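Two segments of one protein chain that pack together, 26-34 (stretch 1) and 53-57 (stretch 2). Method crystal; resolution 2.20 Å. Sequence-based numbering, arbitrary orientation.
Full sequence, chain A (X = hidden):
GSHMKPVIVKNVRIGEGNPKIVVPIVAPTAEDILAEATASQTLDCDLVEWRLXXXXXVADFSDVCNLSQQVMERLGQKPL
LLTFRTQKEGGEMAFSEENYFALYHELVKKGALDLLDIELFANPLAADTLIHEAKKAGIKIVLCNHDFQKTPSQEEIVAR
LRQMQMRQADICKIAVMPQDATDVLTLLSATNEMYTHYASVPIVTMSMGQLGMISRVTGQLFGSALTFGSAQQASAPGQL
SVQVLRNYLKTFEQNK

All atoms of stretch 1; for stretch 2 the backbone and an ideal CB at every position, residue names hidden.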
# COMPACT_ATOMS: atom_id res chain seq x y z
N VAL A 26 -22.86 -4.29 -12.44
CA VAL A 26 -23.89 -3.59 -11.67
C VAL A 26 -24.95 -2.97 -12.55
O VAL A 26 -25.74 -2.15 -12.09
CB VAL A 26 -23.30 -2.47 -10.77
CG1 VAL A 26 -22.32 -3.04 -9.75
CG2 VAL A 26 -22.64 -1.38 -11.61
N ALA A 27 -24.99 -3.35 -13.83
CA ALA A 27 -25.97 -2.79 -14.76
C ALA A 27 -27.38 -3.29 -14.42
O ALA A 27 -27.55 -4.45 -14.07
CB ALA A 27 -25.60 -3.13 -16.19
N PRO A 28 -28.39 -2.41 -14.51
CA PRO A 28 -29.75 -2.74 -14.08
C PRO A 28 -30.58 -3.47 -15.13
O PRO A 28 -31.52 -4.17 -14.76
CB PRO A 28 -30.36 -1.37 -13.80
CG PRO A 28 -29.69 -0.48 -14.80
CD PRO A 28 -28.26 -0.99 -14.89
N THR A 29 -30.27 -3.31 -16.42
CA THR A 29 -31.06 -4.00 -17.43
C THR A 29 -30.36 -5.26 -17.88
O THR A 29 -29.14 -5.34 -17.85
CB THR A 29 -31.32 -3.15 -18.68
OG1 THR A 29 -30.07 -2.92 -19.34
CG2 THR A 29 -31.96 -1.83 -18.31
N ALA A 30 -31.18 -6.22 -18.31
CA ALA A 30 -30.72 -7.55 -18.70
C ALA A 30 -29.75 -7.46 -19.85
O ALA A 30 -28.68 -8.09 -19.84
CB ALA A 30 -31.92 -8.43 -19.09
N GLU A 31 -30.13 -6.66 -20.83
CA GLU A 31 -29.37 -6.46 -22.06
C GLU A 31 -27.96 -5.95 -21.81
O GLU A 31 -27.00 -6.39 -22.44
CB GLU A 31 -30.12 -5.50 -22.97
CG GLU A 31 -29.42 -5.20 -24.27
CD GLU A 31 -30.27 -4.34 -25.17
OE1 GLU A 31 -30.35 -3.12 -24.92
OE2 GLU A 31 -30.84 -4.90 -26.13
N ASP A 32 -27.83 -5.01 -20.87
CA ASP A 32 -26.53 -4.48 -20.50
C ASP A 32 -25.76 -5.47 -19.62
O ASP A 32 -24.53 -5.48 -19.65
CB ASP A 32 -26.68 -3.14 -19.79
CG ASP A 32 -26.97 -2.02 -20.75
OD1 ASP A 32 -27.61 -1.03 -20.34
OD2 ASP A 32 -26.57 -2.13 -21.92
N ILE A 33 -26.47 -6.29 -18.86
CA ILE A 33 -25.82 -7.29 -18.02
C ILE A 33 -25.16 -8.36 -18.90
O ILE A 33 -24.02 -8.75 -18.65
CB ILE A 33 -26.82 -7.93 -17.03
CG1 ILE A 33 -27.08 -6.99 -15.85
CG2 ILE A 33 -26.30 -9.26 -16.51
CD1 ILE A 33 -28.22 -7.41 -14.94
N LEU A 34 -25.86 -8.79 -19.95
CA LEU A 34 -25.28 -9.74 -20.90
C LEU A 34 -24.09 -9.13 -21.66
O LEU A 34 -23.08 -9.80 -21.85
CB LEU A 34 -26.34 -10.24 -21.89
CG LEU A 34 -27.44 -11.11 -21.27
CD1 LEU A 34 -28.40 -11.66 -22.31
CD2 LEU A 34 -26.82 -12.21 -20.44
N UNK A 53 -28.72 -7.04 -6.65
CA UNK A 53 -29.55 -5.99 -6.06
C UNK A 53 -29.62 -4.76 -6.97
O UNK A 53 -30.43 -3.86 -6.73
CB UNK A 53 -29.01 -5.60 -4.69
N UNK A 54 -28.81 -4.75 -8.03
CA UNK A 54 -28.93 -3.74 -9.07
C UNK A 54 -29.95 -4.14 -10.15
O UNK A 54 -30.51 -3.28 -10.83
CB UNK A 54 -27.56 -3.49 -9.71
N UNK A 55 -30.17 -5.45 -10.32
CA UNK A 55 -31.02 -5.93 -11.42
C UNK A 55 -32.48 -5.52 -11.27
O UNK A 55 -33.12 -5.86 -10.27
CB UNK A 55 -30.93 -7.45 -11.52
N UNK A 56 -33.02 -4.80 -12.26
CA UNK A 56 -34.38 -4.27 -12.16
C UNK A 56 -35.47 -5.35 -11.96
O UNK A 56 -36.52 -5.05 -11.39
CB UNK A 56 -34.69 -3.47 -13.42
N UNK A 57 -35.22 -6.57 -12.42
CA UNK A 57 -36.23 -7.63 -12.32
C UNK A 57 -35.96 -8.66 -11.24
O UNK A 57 -36.47 -9.78 -11.31
CB UNK A 57 -36.35 -8.35 -13.66

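Position 53 gives little to reason from. Nothing of stretch 1 lies within 5.5 Å of its ideal CB, and phi/psi of -73/-9 fits most residues, so this contact barely constrains the choice. It is Asp53, which does not touch stretch 1; its carboxylate oxygens are hydrogen-bonded to residues flanking the stretches.

At position 54 the CA-to-CB bond points toward stretch 1, and the ideal CB sits a tight 3.3 Å from Val26 O. Beyond that carbonyl lies the side chain of Val26, with chi1 at -61° (m). A flat or extended apolar group could run past the oxygen and lie against the valine: an aromatic ring, leucine or methionine would all be reasonable. The residue is Tyr54, with chi1 -83° (m) and chi2 -90°. Val26 CB stands 3.6 Å from the centroid of the Tyr54 ring and 8° off the ring normal, a CH-pi contact over the face, and Val26 CG1 lies 3.6 Å from Tyr54 CE2.

Position 55 is in register with Pro28, their CA atoms 4.3 Å apart. CA-to-CB runs sideways, yet the ideal CB is 4.4 Å from Ile33 CD1, and farther out lie the start of the helix and the methyl of Ala30. A long side chain turned that way would be needed to reach both: an aromatic residue, or perhaps leucine or methionine for part of the span. Tyr55 takes chi1 -177° (t), bringing its end nearer. Tyr55 CD1 meets Ile33 CD1 at 3.6 Å, while Tyr55 CE1 is 4.1 Å from Ala30 CB. Pro28 O lies at the ring edge, 3.2 Å from Tyr55 CD1.

At position 56 the main chain supplies the clearest polar evidence: N donates to Pro28 O at 3.0 Å and 175°, a nearly linear hydrogen bond available to any residue except proline. The ideal CB, directed toward stretch 1, is 3.5 Å from Pro28 O, with Thr29 beyond. Small, polar or flexible side chains would suit. Glu56, at chi1 65° (p) and chi2 -176° (t), extends along Thr29, where Glu56 OE2 comes 3.8 Å from Thr29 CG2, a van der Waals contact.

Position 57 has no stretch 1 atom within 5.5 Å of its ideal CB; at phi/psi -104/24, asparagine, aspartate or serine would be plausible. Asn57 instead braces its own stretch: Asn57 ND2 donates to Tyr55 OH at 3.1 Å and 159°, tying down the far end of the ring that packs on the helix.

Stretch 2 (53-57) DYYEN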
# COMPACT_ATOMS: atom_id res chain seq x y z
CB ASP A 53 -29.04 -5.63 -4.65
CG ASP A 53 -27.55 -5.37 -4.61
OD1 ASP A 53 -27.15 -4.21 -4.37
OD2 ASP A 53 -26.78 -6.32 -4.82
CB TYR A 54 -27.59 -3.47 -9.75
CG TYR A 54 -26.68 -2.50 -9.04
CD1 TYR A 54 -26.73 -1.14 -9.31
CD2 TYR A 54 -25.75 -2.95 -8.11
CE1 TYR A 54 -25.88 -0.26 -8.66
CE2 TYR A 54 -24.91 -2.09 -7.47
CZ TYR A 54 -24.97 -0.74 -7.74
OH TYR A 54 -24.12 0.10 -7.09
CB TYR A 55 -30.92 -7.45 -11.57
CG TYR A 55 -31.73 -7.97 -12.74
CD1 TYR A 55 -31.73 -7.31 -13.96
CD2 TYR A 55 -32.50 -9.13 -12.63
CE1 TYR A 55 -32.46 -7.77 -15.03
CE2 TYR A 55 -33.23 -9.61 -13.71
CZ TYR A 55 -33.21 -8.92 -14.90
OH TYR A 55 -33.94 -9.36 -15.97
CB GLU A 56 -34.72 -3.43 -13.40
CG GLU A 56 -34.78 -4.19 -14.72
CD GLU A 56 -35.03 -3.28 -15.92
OE1 GLU A 56 -35.30 -2.07 -15.72
OE2 GLU A 56 -34.96 -3.76 -17.07
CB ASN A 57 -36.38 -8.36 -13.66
CG ASN A 57 -36.96 -7.48 -14.75
OD1 ASN A 57 -37.83 -6.65 -14.48
ND2 ASN A 57 -36.48 -7.66 -15.97
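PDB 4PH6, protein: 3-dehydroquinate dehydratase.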